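Local atomic coordinates of flavohemoglobin (Malassezia yamatoensis, PDB entry 6O0A), a protein that probably detoxifies nitric oxide by oxidising it to nitrate, using a haem-bearing globin domain fed with electrons from NAD(P)H through FAD. Residues 33-38 and 129-134. Residues are numbered along the deposited sequence; the frame is centred on the assembly and turned at random. Where two conformers were deposited one is given.
Sequences PVIAER and KDLGDA
Arg38 and Asp130 lock helix 25-53 to the last turn of helix 115-131 through a two-pronged, side-on salt bridge. Arg38 NE donates to Asp130 OD2 at 2.8 Å, and Arg38 NH2 to Asp130 OD1 at 2.9 Å, the second bond being the straighter (N-H...O 168°). Each carboxylate oxygen offers its syn lone pair, and both lie close to the guanidinium plane. The two flat groups are turned 27° from one another, so they meet edge to edge with a slight twist, and the paired bonds limit rotation of either group. To present this edge, Arg38 sets CG anti to its carbonyl carbon, and bends at chi2 and chi3 turn CD, then NE and the guanidinium, back to Asp130. Its CB, CG and CD also lie near Asp130 OD2. Asp130 meets it with CG opposite its backbone N (chi1 -170°). Next to the ion pair, Leu131 makes two apolar touches: its CD1 methyl sits 4.2 Å from Arg38 CG, while Leu131 CD2 lies 4.2 Å from CD1 of buried Ile35. Gly132, with positive phi, then takes the chain out of the helix, and Ala134 N bonds back to Leu131 O. One turn further along helix 25-53, His41 and Ile42 also touch Asp130; Lys129, lying on Val45 farther along the same helix, bridges to Asp49 there. The contact thus joins two helices of the all-helical globin part, with the Ile35 side chain about 12 Å from the haem, well away from the sheets of the reductase part, whose families bind FAD and NAD.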
ATOM      1  N   PRO A  33      14.287 -19.604 -13.669  1.00 37.39           N
ATOM      2  CA  PRO A  33      14.548 -20.236 -12.364  1.00 38.24           C
ATOM      3  C   PRO A  33      15.834 -19.757 -11.714  1.00 35.24           C
ATOM      4  O   PRO A  33      15.857 -19.513 -10.502  1.00 34.05           O
ATOM      5  CB  PRO A  33      14.608 -21.732 -12.704  1.00 38.25           C
ATOM      6  CG  PRO A  33      13.873 -21.867 -13.989  1.00 39.62           C
ATOM      7  CD  PRO A  33      14.176 -20.617 -14.738  1.00 36.31           C
ATOM      8  N   VAL A  34      16.909 -19.612 -12.495  1.00 37.79           N
ATOM      9  CA  VAL A  34      18.183 -19.155 -11.946  1.00 36.97           C
ATOM     10  C   VAL A  34      18.048 -17.744 -11.388  1.00 34.80           C
ATOM     11  O   VAL A  34      18.479 -17.458 -10.264  1.00 32.89           O
ATOM     12  CB  VAL A  34      19.286 -19.237 -13.016  1.00 41.85           C
ATOM     13  CG1 VAL A  34      20.544 -18.531 -12.537  1.00 43.37           C
ATOM     14  CG2 VAL A  34      19.585 -20.684 -13.347  1.00 45.53           C
ATOM     15  N   ILE A  35      17.453 -16.839 -12.167  1.00 26.71           N
ATOM     16  CA  ILE A  35      17.300 -15.455 -11.728  1.00 27.31           C
ATOM     17  C   ILE A  35      16.453 -15.384 -10.463  1.00 21.76           C
ATOM     18  O   ILE A  35      16.801 -14.694  -9.499  1.00 25.13           O
ATOM     19  CB  ILE A  35      16.708 -14.597 -12.860  1.00 28.46           C
ATOM     20  CG1 ILE A  35      17.696 -14.513 -14.021  1.00 28.73           C
ATOM     21  CG2 ILE A  35      16.358 -13.214 -12.356  1.00 23.66           C
ATOM     22  CD1 ILE A  35      19.016 -13.853 -13.657  1.00 32.29           C
ATOM     23  N   ALA A  36      15.324 -16.103 -10.441  1.00 28.59           N
ATOM     24  CA  ALA A  36      14.483 -16.108  -9.245  1.00 31.60           C
ATOM     25  C   ALA A  36      15.235 -16.644  -8.032  1.00 22.87           C
ATOM     26  O   ALA A  36      15.033 -16.163  -6.909  1.00 28.75           O
ATOM     27  CB  ALA A  36      13.221 -16.934  -9.495  1.00 31.88           C
ATOM     28  N   GLU A  37      16.123 -17.613  -8.247  1.00 24.26           N
ATOM     29  CA  GLU A  37      16.908 -18.167  -7.153  1.00 27.71           C
ATOM     30  C   GLU A  37      17.920 -17.156  -6.629  1.00 25.27           C
ATOM     31  O   GLU A  37      18.162 -17.078  -5.419  1.00 25.51           O
ATOM     32  CB  GLU A  37      17.604 -19.440  -7.629  1.00 26.93           C
ATOM     33  CG  GLU A  37      18.469 -20.133  -6.598  1.00 38.53           C
ATOM     34  CD  GLU A  37      18.803 -21.554  -7.011  1.00 46.42           C
ATOM     35  OE1 GLU A  37      17.863 -22.361  -7.169  1.00 52.17           O
ATOM     36  OE2 GLU A  37      19.999 -21.857  -7.201  1.00 49.24           O
ATOM     37  N   ARG A  38      18.525 -16.370  -7.523  1.00 24.00           N
ATOM     38  CA  ARG A  38      19.579 -15.454  -7.117  1.00 23.79           C
ATOM     39  C   ARG A  38      19.061 -14.101  -6.633  1.00 28.12           C
ATOM     40  O   ARG A  38      19.854 -13.322  -6.101  1.00 24.88           O
ATOM     41  CB  ARG A  38      20.573 -15.244  -8.274  1.00 25.03           C
ATOM     42  CG  ARG A  38      21.266 -16.521  -8.754  1.00 24.54           C
ATOM     43  CD  ARG A  38      21.878 -17.292  -7.587  1.00 25.05           C
ATOM     44  NE  ARG A  38      22.869 -16.498  -6.862  1.00 26.92           N
ATOM     45  CZ  ARG A  38      23.417 -16.857  -5.704  1.00 26.67           C
ATOM     46  NH1 ARG A  38      23.071 -18.004  -5.126  1.00 28.41           N
ATOM     47  NH2 ARG A  38      24.303 -16.063  -5.113  1.00 26.87           N
ATOM     48  N   LYS A 129      27.853  -8.959 -10.845  1.00 15.23           N
ATOM     49  CA  LYS A 129      28.711  -9.397  -9.744  0.59 14.21           C
ATOM     50  C   LYS A 129      28.316 -10.783  -9.256  1.00 18.53           C
ATOM     51  O   LYS A 129      29.178 -11.617  -8.941  1.00 18.77           O
ATOM     52  CB  LYS A 129      28.630  -8.402  -8.590  0.59 14.76           C
ATOM     53  CG  LYS A 129      29.236  -7.034  -8.855  0.59 18.81           C
ATOM     54  CD  LYS A 129      29.119  -6.187  -7.595  0.59 19.44           C
ATOM     55  CE  LYS A 129      29.513  -4.750  -7.842  0.59 21.03           C
ATOM     56  NZ  LYS A 129      29.443  -3.959  -6.579  0.59 20.85           N
ATOM     57  N   ASP A 130      27.009 -11.049  -9.186  1.00 16.46           N
ATOM     58  CA  ASP A 130      26.548 -12.338  -8.686  1.00 17.93           C
ATOM     59  C   ASP A 130      26.825 -13.459  -9.680  1.00 19.93           C
ATOM     60  O   ASP A 130      27.378 -14.504  -9.318  1.00 20.55           O
ATOM     61  CB  ASP A 130      25.055 -12.277  -8.375  1.00 17.03           C
ATOM     62  CG  ASP A 130      24.568 -13.510  -7.632  1.00 21.08           C
ATOM     63  OD1 ASP A 130      24.663 -13.523  -6.391  1.00 23.67           O
ATOM     64  OD2 ASP A 130      24.105 -14.468  -8.283  1.00 21.57           O
ATOM     65  N   LEU A 131      26.429 -13.272 -10.942  1.00 16.05           N
ATOM     66  CA  LEU A 131      26.547 -14.332 -11.929  1.00 20.07           C
ATOM     67  C   LEU A 131      27.951 -14.464 -12.509  1.00 19.74           C
ATOM     68  O   LEU A 131      28.298 -15.538 -13.015  1.00 18.61           O
ATOM     69  CB  LEU A 131      25.540 -14.100 -13.055  1.00 17.44           C
ATOM     70  CG  LEU A 131      24.114 -14.633 -12.856  1.00 26.09           C
ATOM     71  CD1 LEU A 131      23.502 -14.239 -11.526  1.00 38.47           C
ATOM     72  CD2 LEU A 131      23.226 -14.163 -14.010  1.00 22.66           C
ATOM     73  N   GLY A 132      28.757 -13.404 -12.470  1.00 22.54           N
ATOM     74  CA  GLY A 132      30.109 -13.513 -12.994  1.00 21.91           C
ATOM     75  C   GLY A 132      30.101 -13.812 -14.479  1.00 21.77           C
ATOM     76  O   GLY A 132      29.327 -13.232 -15.252  1.00 20.11           O
ATOM     77  N   ASP A 133      30.942 -14.766 -14.890  1.00 21.28           N
ATOM     78  CA  ASP A 133      31.010 -15.095 -16.311  1.00 32.39           C
ATOM     79  C   ASP A 133      29.725 -15.726 -16.832  1.00 28.24           C
ATOM     80  O   ASP A 133      29.552 -15.813 -18.053  1.00 33.88           O
ATOM     81  CB  ASP A 133      32.222 -15.999 -16.602  1.00 42.18           C
ATOM     82  CG  ASP A 133      32.189 -17.321 -15.842  1.00 57.84           C
ATOM     83  OD1 ASP A 133      31.164 -17.646 -15.207  1.00 64.11           O
ATOM     84  OD2 ASP A 133      33.211 -18.045 -15.887  1.00 63.50           O
ATOM     85  N   ALA A 134      28.812 -16.139 -15.947  1.00 25.38           N
ATOM     86  CA  ALA A 134      27.498 -16.610 -16.356  1.00 21.57           C
ATOM     87  C   ALA A 134      26.585 -15.485 -16.828  1.00 23.01           C
ATOM     88  O   ALA A 134      25.546 -15.770 -17.432  1.00 22.73           O
ATOM     89  CB  ALA A 134      26.830 -17.372 -15.208  1.00 21.85           C
TER